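Local coordinates for penicillin binding protein 2X (Streptococcus thermophilus, PDB 5U47) that probably acts as a septal transpeptidase, forming peptide cross-links between glycan strands of the cell wall, and is a target of beta-lactams, at residues A[150-155]-A[264-269]. The protein carries 1 engineered substitution. Numbering follows the deposited sequence.
Sequences ASEFLG and RPTYNS
S151 packs against the ring of Y267 and hydrogen-bonds to the same residue's backbone. Its CB sits over the centre of the ring face, 3.9 Å from the centroid, as a CH-pi contact. One atom further, OG, anti to the carbonyl carbon (chi1 -66°), donates to Y267 O at 2.6 Å with a C=O...O angle of 159°, and S269 OG lies 2.7 Å from this same OG. Serine suits the place, being small enough for its CB to rest over the ring centre while its hydroxyl reaches the backbone carbonyl. At the ring's edge, E152 OE2 comes within 3.3 Å of Y267 CD1, the carboxylate plane turned 78° from the ring; this oxygen also hydrogen-bonds to Y280 OH. The other carboxylate oxygen, E152 OE1, accepts from T266 OG1 at 2.8 Å through its syn lone pair, so glutamate serves two hydroxyls separately. T266 OG1 in turn accepts a hydrogen bond from a water that accepts from S151 N. Tyrosine offers S151 a ring face and a second water its hydroxyl; that water also accepts from S269 OG and donates to G155 O and, at longer range, S151 O. G155 ends the helix with positive phi, readily adopted by glycine. Helix 151-154, part of the N-terminal dimerisation-domain region, meets the segment following edge strand 258-264 of the transpeptidase's five-stranded sheet, while R264 forms salt bridges to E231 and D235 of helix 224-241.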
# COMPACT_ATOMS: atom_id res chain seq x y z
N ALA A 150 4.24 -0.04 -10.47
CA ALA A 150 3.87 -0.33 -9.06
C ALA A 150 3.97 -1.81 -8.76
O ALA A 150 3.10 -2.39 -8.09
CB ALA A 150 2.47 0.14 -8.80
N SER A 151 5.05 -2.42 -9.21
CA SER A 151 5.16 -3.87 -9.14
C SER A 151 5.14 -4.44 -7.73
O SER A 151 4.35 -5.36 -7.44
CB SER A 151 6.38 -4.35 -9.92
OG SER A 151 6.19 -4.09 -11.30
N GLU A 152 5.98 -3.90 -6.86
CA GLU A 152 5.99 -4.35 -5.48
C GLU A 152 4.64 -4.10 -4.78
O GLU A 152 4.18 -4.91 -3.99
CB GLU A 152 7.17 -3.76 -4.69
CG GLU A 152 8.51 -4.36 -5.09
CD GLU A 152 9.08 -3.89 -6.43
OE1 GLU A 152 8.55 -2.93 -7.10
OE2 GLU A 152 10.09 -4.51 -6.82
N PHE A 153 3.99 -2.98 -5.10
CA PHE A 153 2.67 -2.70 -4.52
C PHE A 153 1.62 -3.76 -4.93
O PHE A 153 0.90 -4.31 -4.07
CB PHE A 153 2.24 -1.31 -4.92
CG PHE A 153 0.80 -1.01 -4.63
CD1 PHE A 153 0.39 -0.68 -3.35
CD2 PHE A 153 -0.14 -1.04 -5.65
CE1 PHE A 153 -0.94 -0.38 -3.09
CE2 PHE A 153 -1.48 -0.74 -5.41
CZ PHE A 153 -1.87 -0.41 -4.12
N LEU A 154 1.55 -4.04 -6.23
CA LEU A 154 0.57 -5.00 -6.76
C LEU A 154 0.83 -6.41 -6.29
O LEU A 154 -0.09 -7.13 -5.95
CB LEU A 154 0.56 -4.98 -8.29
CG LEU A 154 0.06 -3.71 -8.96
CD1 LEU A 154 0.28 -3.79 -10.46
CD2 LEU A 154 -1.40 -3.47 -8.63
N GLY A 155 2.09 -6.81 -6.28
CA GLY A 155 2.42 -8.17 -5.94
C GLY A 155 2.05 -9.11 -7.08
O GLY A 155 1.75 -8.68 -8.20
N ARG A 264 12.59 1.11 -5.90
CA ARG A 264 13.67 0.64 -6.71
C ARG A 264 14.63 -0.10 -5.77
O ARG A 264 14.78 0.29 -4.63
CB ARG A 264 14.37 1.81 -7.41
CG ARG A 264 13.52 2.51 -8.48
CD ARG A 264 13.33 1.59 -9.68
NE ARG A 264 12.57 2.19 -10.77
CZ ARG A 264 11.23 2.29 -10.82
NH1 ARG A 264 10.48 1.89 -9.80
NH2 ARG A 264 10.64 2.84 -11.88
N PRO A 265 15.25 -1.19 -6.24
CA PRO A 265 15.05 -1.75 -7.58
C PRO A 265 13.69 -2.39 -7.71
O PRO A 265 13.06 -2.71 -6.70
CB PRO A 265 16.16 -2.83 -7.68
CG PRO A 265 16.42 -3.19 -6.26
CD PRO A 265 16.31 -1.89 -5.51
N THR A 266 13.24 -2.59 -8.95
CA THR A 266 11.92 -3.14 -9.19
C THR A 266 11.99 -4.25 -10.21
O THR A 266 13.09 -4.71 -10.55
CB THR A 266 10.94 -2.02 -9.63
OG1 THR A 266 9.57 -2.50 -9.62
CG2 THR A 266 11.32 -1.48 -11.01
N TYR A 267 10.82 -4.72 -10.65
CA TYR A 267 10.73 -5.75 -11.68
C TYR A 267 9.51 -5.53 -12.57
O TYR A 267 8.57 -4.79 -12.22
CB TYR A 267 10.65 -7.15 -11.04
CG TYR A 267 9.41 -7.43 -10.20
CD1 TYR A 267 9.34 -7.05 -8.87
CD2 TYR A 267 8.30 -8.09 -10.75
CE1 TYR A 267 8.20 -7.30 -8.10
CE2 TYR A 267 7.18 -8.36 -9.99
CZ TYR A 267 7.13 -7.96 -8.65
OH TYR A 267 6.01 -8.22 -7.89
N ASN A 268 9.52 -6.19 -13.72
CA ASN A 268 8.36 -6.18 -14.63
C ASN A 268 7.35 -7.18 -14.08
O ASN A 268 7.65 -8.38 -13.98
CB ASN A 268 8.78 -6.56 -16.04
CG ASN A 268 7.64 -6.49 -17.04
OD1 ASN A 268 6.55 -7.02 -16.80
ND2 ASN A 268 7.88 -5.82 -18.16
N SER A 269 6.16 -6.70 -13.70
CA SER A 269 5.13 -7.58 -13.11
C SER A 269 4.60 -8.70 -14.00
O SER A 269 4.17 -9.75 -13.49
CB SER A 269 3.94 -6.75 -12.59
OG SER A 269 4.31 -5.97 -11.47
O HOH W 1 7.63 -0.77 -10.26
O HOH W 2 3.92 -7.85 -9.53